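Side-chain contacts in glucose-6-phosphate isomerase (Chlamydia trachomatis D/UW-3/CX, PDB 6OTU), which catalyses the reversible isomerisation of glucose-6-phosphate to fructose-6-phosphate: residues Glu52-Ser57 against Pro466-Ser471; Tyr168-Gly173 against Gln462-Arg467; Ala299-Ala304 against Tyr476-Ala481; Lys425-Leu430 against Ile458-Gln463. All blocks are in the same frame, centred on the assembly; numbering follows the deposited sequence.

Contact 1: residues Glu52-Ser57 against Pro466-Ser471. With ACT (acetate ion), chain B.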
loop_
_atom_site.group_PDB
_atom_site.type_symbol
_atom_site.label_atom_id
_atom_site.label_comp_id
_atom_site.label_asym_id
_atom_site.label_seq_id
_atom_site.Cartn_x
_atom_site.Cartn_y
_atom_site.Cartn_z
ATOM N N GLU A 52 25.772 12.419 5.334
ATOM C CA GLU A 52 25.164 12.607 4.012
ATOM C C GLU A 52 23.793 13.280 4.088
ATOM O O GLU A 52 22.896 13.007 3.285
ATOM C CB GLU A 52 25.083 11.276 3.258
ATOM C CG GLU A 52 26.458 10.637 2.935
ATOM C CD GLU A 52 27.348 11.495 2.010
ATOM O OE1 GLU A 52 28.584 11.299 2.035
ATOM O OE2 GLU A 52 26.834 12.362 1.266
ATOM N N GLY A 53 23.637 14.190 5.048
ATOM C CA GLY A 53 22.391 14.913 5.230
ATOM C C GLY A 53 21.324 14.210 6.047
ATOM O O GLY A 53 20.195 14.716 6.117
ATOM N N PHE A 54 21.633 13.060 6.661
ATOM C CA PHE A 54 20.657 12.305 7.435
ATOM C C PHE A 54 21.179 12.037 8.837
ATOM O O PHE A 54 22.384 11.985 9.072
ATOM C CB PHE A 54 20.330 10.936 6.831
ATOM C CG PHE A 54 19.834 10.976 5.431
ATOM C CD1 PHE A 54 18.486 11.155 5.164
ATOM C CD2 PHE A 54 20.704 10.785 4.378
ATOM C CE1 PHE A 54 18.026 11.177 3.866
ATOM C CE2 PHE A 54 20.253 10.801 3.073
ATOM C CZ PHE A 54 18.908 10.996 2.816
ATOM N N THR A 55 20.249 11.812 9.759
ATOM C CA THR A 55 20.534 11.079 10.983
ATOM C C THR A 55 19.718 9.794 10.976
ATOM O O THR A 55 18.552 9.781 10.559
ATOM C CB THR A 55 20.240 11.916 12.239
ATOM O OG1 THR A 55 20.977 13.142 12.165
ATOM C CG2 THR A 55 20.651 11.158 13.502
ATOM N N TYR A 56 20.359 8.709 11.395
ATOM C CA TYR A 56 19.756 7.386 11.474
ATOM C C TYR A 56 19.912 6.887 12.904
ATOM O O TYR A 56 21.040 6.717 13.381
ATOM C CB TYR A 56 20.440 6.434 10.499
ATOM C CG TYR A 56 19.805 5.078 10.314
ATOM C CD1 TYR A 56 18.576 4.940 9.664
ATOM C CD2 TYR A 56 20.447 3.921 10.759
ATOM C CE1 TYR A 56 18.005 3.694 9.470
ATOM C CE2 TYR A 56 19.878 2.660 10.563
ATOM C CZ TYR A 56 18.658 2.557 9.910
ATOM O OH TYR A 56 18.069 1.320 9.701
ATOM N N SER A 57 18.788 6.681 13.590
ATOM C CA SER A 57 18.761 6.191 14.965
ATOM C C SER A 57 18.162 4.794 14.978
ATOM O O SER A 57 17.121 4.560 14.365
ATOM C CB SER A 57 17.951 7.108 15.887
ATOM O OG SER A 57 18.210 6.832 17.263
ATOM N N PRO A 466 14.924 17.753 -3.977
ATOM C CA PRO A 466 15.447 16.898 -5.063
ATOM C C PRO A 466 16.673 16.101 -4.648
ATOM O O PRO A 466 16.729 14.889 -4.875
ATOM C CB PRO A 466 15.760 17.908 -6.180
ATOM C CG PRO A 466 14.765 18.996 -5.967
ATOM C CD PRO A 466 14.527 19.085 -4.465
ATOM N N ARG A 467 17.657 16.753 -4.027
ATOM C CA ARG A 467 18.878 16.057 -3.623
ATOM C C ARG A 467 18.571 14.940 -2.629
ATOM O O ARG A 467 18.997 13.790 -2.812
ATOM C CB ARG A 467 19.872 17.051 -3.019
ATOM C CG ARG A 467 21.155 16.386 -2.583
ATOM C CD ARG A 467 22.254 17.367 -2.218
ATOM N NE ARG A 467 23.460 16.632 -1.837
ATOM C CZ ARG A 467 24.554 16.534 -2.589
ATOM N NH1 ARG A 467 24.619 17.147 -3.772
ATOM N NH2 ARG A 467 25.595 15.835 -2.149
ATOM N N ILE A 468 17.800 15.263 -1.583
ATOM C CA ILE A 468 17.473 14.289 -0.547
ATOM C C ILE A 468 16.628 13.149 -1.119
ATOM O O ILE A 468 16.810 11.982 -0.748
ATOM C CB ILE A 468 16.776 14.988 0.637
ATOM C CG1 ILE A 468 17.753 15.905 1.373
ATOM C CG2 ILE A 468 16.178 13.961 1.594
ATOM C CD1 ILE A 468 18.861 15.165 2.116
ATOM N N ALA A 469 15.691 13.464 -2.022
ATOM C CA ALA A 469 14.955 12.411 -2.721
ATOM C C ALA A 469 15.904 11.462 -3.439
ATOM O O ALA A 469 15.741 10.237 -3.368
ATOM C CB ALA A 469 13.964 13.014 -3.720
ATOM N N GLY A 470 16.912 12.009 -4.123
ATOM C CA GLY A 470 17.890 11.161 -4.790
ATOM C C GLY A 470 18.707 10.325 -3.822
ATOM O O GLY A 470 18.996 9.158 -4.091
ATOM N N SER A 471 19.099 10.907 -2.687
ATOM C CA SER A 471 19.844 10.132 -1.704
ATOM C C SER A 471 18.979 9.020 -1.117
ATOM O O SER A 471 19.452 7.891 -0.934
ATOM C CB SER A 471 20.373 11.056 -0.603
ATOM O OG SER A 471 21.338 11.958 -1.130
HETATM C C ACT B . 19.989 16.109 10.616
HETATM O O ACT B . 19.994 15.553 11.742
HETATM O OXT ACT B . 18.990 16.353 9.885
HETATM C CH3 ACT B . 21.409 16.554 10.033
HETATM O O HOH W 1 22.435 13.801 0.722
HETATM O O HOH W 2 25.048 14.158 0.769
#
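Phe54, Ile468 and Ser471 make a helix-on-sheet contact of the alpha/beta fold: the beginning of strand 54-57, in the mixed sheet, packs against the first two turns of helix 466-487. With CG anti to its own carbonyl carbon (chi1 -57°), Phe54 leans its ring toward the helix and presents an edge to it. Ser471 CB lies at that edge, near the ring plane and 3.7 Å from Phe54 CE2. On the neighbouring stretch of the rim, Phe54 CE1 sits 4.0 Å from the Ile468 CG2 methyl, which approaches at a slant. Leu459 and Ala461 of strand 456-461 also touch the ring, so it is wedged between the helix and the next strand.

At the solvent-facing margin the polar links run through water. One water donates to both Glu52 O (2.7 Å) and Ser471 OG, stitching the turn before the strand to the helix; the same hydroxyl is hydrogen-bonded to Gly296 O of helix 287-303, which probably helps set where OG points. A second water donates to Glu52 OE2 and accepts a weak bond from Arg467 NH2 at the edge of the guanidinium, while the two charged atoms themselves stay 5.0 Å apart. Farther along the strand, where Thr55 also packs on Val531 of the second subunit, Thr55 OG1 donates to an O atom of an acetate, probably from the crystallisation liquor, at 2.6 Å.

Contact 2: residues Tyr168-Gly173 against Gln462-Arg467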
loop_
_atom_site.group_PDB
_atom_site.type_symbol
_atom_site.label_atom_id
_atom_site.label_comp_id
_atom_site.label_asym_id
_atom_site.label_seq_id
_atom_site.Cartn_x
_atom_site.Cartn_y
_atom_site.Cartn_z
ATOM N N TYR A 168 8.512 12.043 -8.574
ATOM C CA TYR A 168 7.782 13.236 -8.981
ATOM C C TYR A 168 6.998 13.826 -7.806
ATOM O O TYR A 168 7.076 15.032 -7.533
ATOM C CB TYR A 168 6.854 12.915 -10.166
ATOM C CG TYR A 168 5.830 14.006 -10.373
ATOM C CD1 TYR A 168 6.180 15.200 -10.982
ATOM C CD2 TYR A 168 4.538 13.872 -9.894
ATOM C CE1 TYR A 168 5.262 16.221 -11.130
ATOM C CE2 TYR A 168 3.614 14.884 -10.035
ATOM C CZ TYR A 168 3.977 16.062 -10.649
ATOM O OH TYR A 168 3.046 17.081 -10.794
ATOM N N PHE A 169 6.245 12.989 -7.082
ATOM C CA PHE A 169 5.527 13.508 -5.920
ATOM C C PHE A 169 6.473 13.896 -4.788
ATOM O O PHE A 169 6.142 14.777 -3.987
ATOM C CB PHE A 169 4.483 12.500 -5.438
ATOM C CG PHE A 169 3.310 12.386 -6.363
ATOM C CD1 PHE A 169 2.235 13.257 -6.256
ATOM C CD2 PHE A 169 3.302 11.441 -7.383
ATOM C CE1 PHE A 169 1.164 13.159 -7.135
ATOM C CE2 PHE A 169 2.229 11.345 -8.259
ATOM C CZ PHE A 169 1.168 12.196 -8.137
ATOM N N ALA A 170 7.650 13.274 -4.705
ATOM C CA ALA A 170 8.587 13.665 -3.652
ATOM C C ALA A 170 9.066 15.094 -3.853
ATOM O O ALA A 170 9.244 15.843 -2.885
ATOM C CB ALA A 170 9.782 12.717 -3.620
ATOM N N MET A 171 9.276 15.483 -5.101
ATOM C CA MET A 171 9.840 16.780 -5.421
ATOM C C MET A 171 8.789 17.849 -5.647
ATOM O O MET A 171 9.141 19.039 -5.674
ATOM C CB MET A 171 10.706 16.678 -6.675
ATOM C CG MET A 171 11.922 15.836 -6.499
ATOM S SD MET A 171 12.818 15.677 -8.057
ATOM C CE MET A 171 13.736 14.201 -7.646
ATOM N N GLN A 172 7.527 17.447 -5.844
ATOM C CA GLN A 172 6.459 18.392 -6.146
ATOM C C GLN A 172 6.396 19.543 -5.139
ATOM O O GLN A 172 6.098 20.677 -5.516
ATOM C CB GLN A 172 5.139 17.631 -6.188
ATOM C CG GLN A 172 3.992 18.319 -6.868
ATOM C CD GLN A 172 2.713 17.487 -6.760
ATOM O OE1 GLN A 172 2.354 17.011 -5.675
ATOM N NE2 GLN A 172 2.031 17.297 -7.885
ATOM N N GLY A 173 6.704 19.281 -3.863
ATOM C CA GLY A 173 6.594 20.308 -2.844
ATOM C C GLY A 173 7.743 21.292 -2.808
ATOM O O GLY A 173 7.605 22.368 -2.212
ATOM N N GLN A 462 16.861 17.240 7.071
ATOM C CA GLN A 462 16.306 18.568 7.363
ATOM C C GLN A 462 15.004 18.810 6.605
ATOM O O GLN A 462 14.028 19.332 7.158
ATOM C CB GLN A 462 17.304 19.665 6.996
ATOM C CG GLN A 462 18.368 19.904 8.010
ATOM C CD GLN A 462 17.811 20.292 9.353
ATOM O OE1 GLN A 462 16.749 20.913 9.459
ATOM N NE2 GLN A 462 18.531 19.928 10.398
ATOM N N GLN A 463 14.991 18.480 5.318
ATOM C CA GLN A 463 13.860 18.823 4.477
ATOM C C GLN A 463 13.946 17.954 3.237
ATOM O O GLN A 463 15.040 17.678 2.745
ATOM C CB GLN A 463 13.873 20.322 4.130
ATOM C CG GLN A 463 12.725 20.843 3.292
ATOM C CD GLN A 463 12.982 22.247 2.747
ATOM O OE1 GLN A 463 14.004 22.495 2.110
ATOM N NE2 GLN A 463 12.059 23.169 3.003
ATOM N N LEU A 464 12.795 17.477 2.786
ATOM C CA LEU A 464 12.727 16.747 1.535
ATOM C C LEU A 464 13.021 17.707 0.389
ATOM O O LEU A 464 12.489 18.818 0.340
ATOM C CB LEU A 464 11.347 16.094 1.377
ATOM C CG LEU A 464 11.077 15.202 0.155
ATOM C CD1 LEU A 464 12.143 14.119 -0.007
ATOM C CD2 LEU A 464 9.690 14.580 0.224
ATOM N N SER A 465 13.882 17.282 -0.521
ATOM C CA SER A 465 14.329 18.115 -1.628
ATOM C C SER A 465 14.670 17.192 -2.789
ATOM O O SER A 465 14.682 15.966 -2.632
ATOM C CB SER A 465 15.545 18.950 -1.226
ATOM O OG SER A 465 16.637 18.089 -0.932
ATOM N N PRO A 466 14.924 17.753 -3.977
ATOM C CA PRO A 466 15.447 16.898 -5.063
ATOM C C PRO A 466 16.673 16.101 -4.648
ATOM O O PRO A 466 16.729 14.889 -4.875
ATOM C CB PRO A 466 15.760 17.908 -6.180
ATOM C CG PRO A 466 14.765 18.996 -5.967
ATOM C CD PRO A 466 14.527 19.085 -4.465
ATOM N N ARG A 467 17.657 16.753 -4.027
ATOM C CA ARG A 467 18.878 16.057 -3.623
ATOM C C ARG A 467 18.571 14.940 -2.629
ATOM O O ARG A 467 18.997 13.790 -2.812
ATOM C CB ARG A 467 19.872 17.051 -3.019
ATOM C CG ARG A 467 21.155 16.386 -2.583
ATOM C CD ARG A 467 22.254 17.367 -2.218
ATOM N NE ARG A 467 23.460 16.632 -1.837
ATOM C CZ ARG A 467 24.554 16.534 -2.589
ATOM N NH1 ARG A 467 24.619 17.147 -3.772
ATOM N NH2 ARG A 467 25.595 15.835 -2.149
#
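Met171 crosses Pro466 obliquely, along its CA-CB side, and two residues before the proline Leu464 points at Ala170, the neighbour of Met171; these two pairs carry the whole contact. Met171 has CG anti to its carbonyl carbon (chi1 -66°) and is extended beyond it, so the length of the chain, not just its end, runs past the CA and CB of the proline. Met171 CG comes within 4.0 Å of Pro466 CA, Met171 SD within 4.1 Å of Pro466 CB, and the CE methyl continues past Pro466 CA.

Leu464 approaches from the loop that leads into helix 466-487. The CG is anti to the backbone N (chi1 -177°), and with chi2 at 52° the CD2 methyl comes down on the helix backbone: Leu464 CD2 is 3.4 Å from Ala170 O, and 4.3 Å from Ala170 CB.

The contact joins elements of the two main sheets. Helix 162-172 follows strand 151-155 of the five-stranded parallel sheet, whereas 462-467 leads from strand 456-461 of the mixed sheet into helix 466-487. Ser465 is the N-cap of that helix, its OG accepting from Ile468 N, and Pro466 occupies the first turn.

No hydrogen bond crosses between the segments. The buried Ala170 O, though pressed by a methyl group, receives a hydrogen bond from Gln410 NE2, so the interface can rest on van der Waals contact and burial of apolar surface without stranding that carbonyl.

Contact 3: residues Ala299-Ala304 against Tyr476-Ala481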
loop_
_atom_site.group_PDB
_atom_site.type_symbol
_atom_site.label_atom_id
_atom_site.label_comp_id
_atom_site.label_asym_id
_atom_site.label_seq_id
_atom_site.Cartn_x
_atom_site.Cartn_y
_atom_site.Cartn_z
ATOM N N ALA A 299 25.961 10.759 -4.434
ATOM C CA ALA A 299 26.615 10.920 -3.141
ATOM C C ALA A 299 26.433 9.681 -2.267
ATOM O O ALA A 299 27.339 9.321 -1.507
ATOM C CB ALA A 299 26.087 12.173 -2.444
ATOM N N ILE A 300 25.272 9.020 -2.356
ATOM C CA ILE A 300 25.054 7.798 -1.581
ATOM C C ILE A 300 25.799 6.619 -2.208
ATOM O O ILE A 300 26.369 5.784 -1.489
ATOM C CB ILE A 300 23.541 7.502 -1.414
ATOM C CG1 ILE A 300 22.880 8.473 -0.414
ATOM C CG2 ILE A 300 23.309 6.077 -0.929
ATOM C CD1 ILE A 300 23.503 8.484 0.982
ATOM N N ASP A 301 25.806 6.526 -3.547
ATOM C CA ASP A 301 26.667 5.555 -4.222
ATOM C C ASP A 301 28.085 5.590 -3.662
ATOM O O ASP A 301 28.677 4.545 -3.376
ATOM C CB ASP A 301 26.710 5.819 -5.729
ATOM C CG ASP A 301 25.348 5.680 -6.402
ATOM O OD1 ASP A 301 24.407 5.145 -5.772
ATOM O OD2 ASP A 301 25.224 6.137 -7.559
ATOM N N ALA A 302 28.656 6.788 -3.513
ATOM C CA ALA A 302 30.013 6.860 -2.984
ATOM C C ALA A 302 30.049 6.464 -1.512
ATOM O O ALA A 302 30.973 5.772 -1.069
ATOM C CB ALA A 302 30.583 8.263 -3.189
ATOM N N HIS A 303 29.029 6.863 -0.749
ATOM C CA HIS A 303 29.022 6.601 0.686
ATOM C C HIS A 303 28.861 5.116 0.990
ATOM O O HIS A 303 29.363 4.644 2.020
ATOM C CB HIS A 303 27.913 7.424 1.345
ATOM C CG HIS A 303 27.542 6.968 2.726
ATOM N ND1 HIS A 303 28.250 7.337 3.851
ATOM C CD2 HIS A 303 26.516 6.200 3.162
ATOM C CE1 HIS A 303 27.686 6.795 4.916
ATOM N NE2 HIS A 303 26.635 6.096 4.524
ATOM N N ALA A 304 28.186 4.365 0.103
ATOM C CA ALA A 304 27.905 2.944 0.319
ATOM C C ALA A 304 29.148 2.058 0.255
ATOM O O ALA A 304 29.034 0.857 0.548
ATOM C CB ALA A 304 26.886 2.439 -0.702
ATOM N N TYR A 476 17.920 3.083 -0.569
ATOM C CA TYR A 476 17.161 1.842 -0.565
ATOM C C TYR A 476 17.640 0.905 -1.664
ATOM O O TYR A 476 17.663 -0.317 -1.470
ATOM C CB TYR A 476 15.663 2.139 -0.695
ATOM C CG TYR A 476 14.999 2.325 0.653
ATOM C CD1 TYR A 476 14.717 1.225 1.453
ATOM C CD2 TYR A 476 14.697 3.602 1.152
ATOM C CE1 TYR A 476 14.131 1.379 2.698
ATOM C CE2 TYR A 476 14.116 3.767 2.401
ATOM C CZ TYR A 476 13.831 2.646 3.171
ATOM O OH TYR A 476 13.236 2.753 4.413
ATOM N N GLU A 477 18.038 1.451 -2.816
ATOM C CA GLU A 477 18.634 0.611 -3.854
ATOM C C GLU A 477 19.813 -0.172 -3.291
ATOM O O GLU A 477 19.919 -1.381 -3.497
ATOM C CB GLU A 477 19.069 1.454 -5.060
ATOM C CG GLU A 477 17.890 2.069 -5.814
ATOM C CD GLU A 477 18.301 2.853 -7.048
ATOM O OE1 GLU A 477 19.519 3.127 -7.229
ATOM O OE2 GLU A 477 17.399 3.182 -7.856
ATOM N N HIS A 478 20.680 0.492 -2.524
ATOM C CA HIS A 478 21.847 -0.201 -1.989
ATOM C C HIS A 478 21.516 -1.080 -0.787
ATOM O O HIS A 478 22.133 -2.143 -0.626
ATOM C CB HIS A 478 22.931 0.819 -1.655
ATOM C CG HIS A 478 23.431 1.510 -2.875
ATOM N ND1 HIS A 478 23.575 0.845 -4.073
ATOM C CD2 HIS A 478 23.747 2.801 -3.117
ATOM C CE1 HIS A 478 23.996 1.693 -4.993
ATOM N NE2 HIS A 478 24.112 2.886 -4.438
ATOM N N LYS A 479 20.556 -0.671 0.051
ATOM C CA LYS A 479 20.057 -1.559 1.096
ATOM C C LYS A 479 19.673 -2.917 0.522
ATOM O O LYS A 479 20.105 -3.960 1.021
ATOM C CB LYS A 479 18.847 -0.947 1.810
ATOM C CG LYS A 479 18.213 -1.951 2.767
ATOM C CD LYS A 479 16.864 -1.524 3.288
ATOM C CE LYS A 479 16.444 -2.436 4.427
ATOM N NZ LYS A 479 15.008 -2.273 4.729
ATOM N N PHE A 480 18.854 -2.919 -0.530
ATOM C CA PHE A 480 18.376 -4.184 -1.080
ATOM C C PHE A 480 19.508 -4.951 -1.755
ATOM O O PHE A 480 19.577 -6.183 -1.654
ATOM C CB PHE A 480 17.222 -3.916 -2.047
ATOM C CG PHE A 480 16.039 -3.245 -1.391
ATOM C CD1 PHE A 480 15.563 -3.690 -0.167
ATOM C CD2 PHE A 480 15.408 -2.168 -1.989
ATOM C CE1 PHE A 480 14.472 -3.066 0.452
ATOM C CE2 PHE A 480 14.313 -1.543 -1.376
ATOM C CZ PHE A 480 13.850 -1.991 -0.166
ATOM N N ALA A 481 20.418 -4.234 -2.425
ATOM C CA ALA A 481 21.594 -4.870 -3.014
ATOM C C ALA A 481 22.461 -5.530 -1.950
ATOM O O ALA A 481 22.947 -6.652 -2.138
ATOM C CB ALA A 481 22.413 -3.841 -3.806
#
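His478 reaches from helix 466-487 to the end of helix 287-303, and its ring makes every direct touch between the two segments. From CB the chain turns so that CG is anti to the carbonyl carbon, and the imidazole heads toward the other helix. The first ring atom, CG, passes 4.2 Å from Ala304 CB. Next comes CD2, which has two apolar neighbours: His478 CD2 lies 4.0 Å from Ala304 CB, which approaches the ring at a slant, and equally far from Ile300 CG2, which sits at the ring edge near its plane.

At the tip, His478 NE2 donates to Asp301 OD1 over 2.6 Å, with an N-H...O angle of 162°. Flanking NE2, His478 CE1 is 3.6 Å from the same Asp301 OD1. The acceptor is nearly in the imidazole plane, but the ring is not flat against the carboxylate: the two planes are 70° apart, and OD1 is met on its anti side, 33° out of the carboxylate plane. This His-carboxylate hydrogen bond joins a pair of packed helices in the buried core, away from the active site. Around the ring, Met84 and Met87 of helix 80-89 and Pro314 of helix 313-327 pack as well.

The carboxylate has a second partner, since Asp301 OD2 forms a salt bridge with Arg112 NE. Arg112 NH2 pairs in turn with Glu477 OE1, and the shared guanidinium probably offsets the repulsion between two acids whose oxygens, Asp301 OD1 and Glu477 OE1, are 5.5 Å apart.

Contact 4: residues Lys425-Leu430 against Ile458-Gln463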
loop_
_atom_site.group_PDB
_atom_site.type_symbol
_atom_site.label_atom_id
_atom_site.label_comp_id
_atom_site.label_asym_id
_atom_site.label_seq_id
_atom_site.Cartn_x
_atom_site.Cartn_y
_atom_site.Cartn_z
ATOM N N LYS A 425 4.740 18.987 15.420
ATOM C CA LYS A 425 3.826 17.934 15.854
ATOM C C LYS A 425 3.992 16.666 15.015
ATOM O O LYS A 425 3.986 15.554 15.553
ATOM C CB LYS A 425 2.385 18.441 15.795
ATOM C CG LYS A 425 2.080 19.602 16.741
ATOM C CD LYS A 425 0.628 20.037 16.593
ATOM C CE LYS A 425 0.261 21.123 17.582
ATOM N NZ LYS A 425 0.847 22.422 17.187
ATOM N N LEU A 426 4.178 16.820 13.701
ATOM C CA LEU A 426 4.423 15.682 12.823
ATOM C C LEU A 426 5.647 14.874 13.257
ATOM O O LEU A 426 5.575 13.647 13.416
ATOM C CB LEU A 426 4.588 16.175 11.389
ATOM C CG LEU A 426 4.843 15.097 10.350
ATOM C CD1 LEU A 426 3.597 14.238 10.209
ATOM C CD2 LEU A 426 5.253 15.733 9.014
ATOM N N PHE A 427 6.788 15.541 13.451
ATOM C CA PHE A 427 7.992 14.815 13.842
ATOM C C PHE A 427 7.847 14.186 15.225
ATOM O O PHE A 427 8.252 13.032 15.435
ATOM C CB PHE A 427 9.208 15.738 13.813
ATOM C CG PHE A 427 10.501 15.003 13.925
ATOM C CD1 PHE A 427 10.854 14.062 12.967
ATOM C CD2 PHE A 427 11.354 15.225 14.986
ATOM C CE1 PHE A 427 12.039 13.364 13.064
ATOM C CE2 PHE A 427 12.536 14.529 15.083
ATOM C CZ PHE A 427 12.874 13.595 14.117
ATOM N N ALA A 428 7.271 14.934 16.172
ATOM C CA ALA A 428 7.133 14.460 17.547
ATOM C C ALA A 428 6.282 13.202 17.617
ATOM O O ALA A 428 6.570 12.292 18.402
ATOM C CB ALA A 428 6.515 15.560 18.415
ATOM N N ASN A 429 5.216 13.150 16.821
ATOM C CA ASN A 429 4.390 11.946 16.740
ATOM C C ASN A 429 5.215 10.734 16.309
ATOM O O ASN A 429 5.075 9.649 16.884
ATOM C CB ASN A 429 3.234 12.170 15.763
ATOM C CG ASN A 429 1.947 12.624 16.449
ATOM O OD1 ASN A 429 1.085 11.808 16.795
ATOM N ND2 ASN A 429 1.792 13.932 16.603
ATOM N N LEU A 430 6.070 10.897 15.289
ATOM C CA LEU A 430 6.940 9.801 14.859
ATOM C C LEU A 430 7.808 9.312 16.016
ATOM O O LEU A 430 7.855 8.111 16.313
ATOM C CB LEU A 430 7.802 10.256 13.669
ATOM C CG LEU A 430 8.769 9.328 12.912
ATOM C CD1 LEU A 430 9.292 10.008 11.633
ATOM C CD2 LEU A 430 9.962 8.807 13.752
ATOM N N ILE A 458 14.780 5.094 12.650
ATOM C CA ILE A 458 14.371 6.461 12.356
ATOM C C ILE A 458 15.424 7.064 11.439
ATOM O O ILE A 458 16.595 7.165 11.821
ATOM C CB ILE A 458 14.235 7.324 13.627
ATOM C CG1 ILE A 458 13.307 6.679 14.660
ATOM C CG2 ILE A 458 13.755 8.718 13.266
ATOM C CD1 ILE A 458 13.181 7.483 15.975
ATOM N N LEU A 459 15.008 7.479 10.251
ATOM C CA LEU A 459 15.865 8.182 9.313
ATOM C C LEU A 459 15.286 9.572 9.081
ATOM O O LEU A 459 14.109 9.694 8.719
ATOM C CB LEU A 459 15.966 7.407 8.001
ATOM C CG LEU A 459 16.907 8.003 6.962
ATOM C CD1 LEU A 459 18.339 8.028 7.486
ATOM C CD2 LEU A 459 16.796 7.218 5.661
ATOM N N VAL A 460 16.099 10.619 9.294
ATOM C CA VAL A 460 15.613 11.997 9.203
ATOM C C VAL A 460 16.589 12.852 8.408
ATOM O O VAL A 460 17.807 12.748 8.587
ATOM C CB VAL A 460 15.391 12.639 10.597
ATOM C CG1 VAL A 460 14.509 13.893 10.484
ATOM C CG2 VAL A 460 14.791 11.659 11.556
ATOM N N ALA A 461 16.047 13.730 7.563
ATOM C CA ALA A 461 16.795 14.811 6.934
ATOM C C ALA A 461 16.142 16.134 7.314
ATOM O O ALA A 461 15.019 16.163 7.829
ATOM C CB ALA A 461 16.848 14.650 5.406
ATOM N N GLN A 462 16.861 17.240 7.071
ATOM C CA GLN A 462 16.306 18.568 7.363
ATOM C C GLN A 462 15.004 18.810 6.605
ATOM O O GLN A 462 14.028 19.332 7.158
ATOM C CB GLN A 462 17.304 19.665 6.996
ATOM C CG GLN A 462 18.368 19.904 8.010
ATOM C CD GLN A 462 17.811 20.292 9.353
ATOM O OE1 GLN A 462 16.749 20.913 9.459
ATOM N NE2 GLN A 462 18.531 19.928 10.398
ATOM N N GLN A 463 14.991 18.480 5.318
ATOM C CA GLN A 463 13.860 18.823 4.477
ATOM C C GLN A 463 13.946 17.954 3.237
ATOM O O GLN A 463 15.040 17.678 2.745
ATOM C CB GLN A 463 13.873 20.322 4.130
ATOM C CG GLN A 463 12.725 20.843 3.292
ATOM C CD GLN A 463 12.982 22.247 2.747
ATOM O OE1 GLN A 463 14.004 22.495 2.110
ATOM N NE2 GLN A 463 12.059 23.169 3.003
#
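Phe427 meets Val460 edge-on, and Leu430 meets Ile458 methyl to methyl. The CE1 corner of Phe427 is lodged between the two branches of the valine, 3.6 Å from Val460 CG2 and just as close to Val460 CG1. CZ follows along the same edge, at 3.7 Å from Val460 CG2. The aromatic chain and the valine come from opposite directions, the ring being sent out by a chi1 of -168° that puts CG anti to the backbone N. Leu430 and Ile458 instead slide past each other: Leu430 CD2 rests 3.8 Å from Ile458 CG2 and runs on alongside Ile458 CG1 and CD1.

Behind these pairs stands a beta-alpha-beta crossover. Strand 401-406, helix 422-439 and strand 456-461 follow in the chain, with a short two-stranded hairpin before the helix, and the two long strands lie parallel and adjacent in the mixed sheet. Val460 and Ile458 point to the helix, whereas Leu459 between them points away and packs on Leu472 and Phe475 of helix 466-487, which covers the sheet's other face. Backbone hydrogen bonds with Ser57 and Thr55 of strand 54-57 hold Ile458 and Val460 on one side.

Within helix 422-439, Lys425 O accepts twice, from Asn429 N and from Asn429 ND2, which reach it from opposite faces of its plane. The side-chain hydrogen bond from Asn429 ND2 to Lys425 O is 2.9 Å long and nearly straight (171°), while Asn429 OD1 is engaged by Gln385 NE2. Beyond, the second subunit closes in, its Leu532 against Phe427 and its Phe529 against Ala428.

How the contacts relate
Contacts 1, 2 and 3 all draw on helix 466-487: its first turns serve contacts 1 and 2, a later turn contact 3. Contact 4 sits on strand 456-461, which leads into that helix, and shares the mixed sheet with contact 1, strands 54-57 and 456-461 being neighbours there. Contacts 2, 3 and 4 are buried; contact 1 is only partly so, and waters do its polar bridging. The core contacts differ in chemistry: contacts 2 and 4 are apolar across their segments, whereas contact 3 places a direct histidine-carboxylate bond between helices. Contacts 1 and 4 also touch the second subunit, while no other protein chain reaches contact 3.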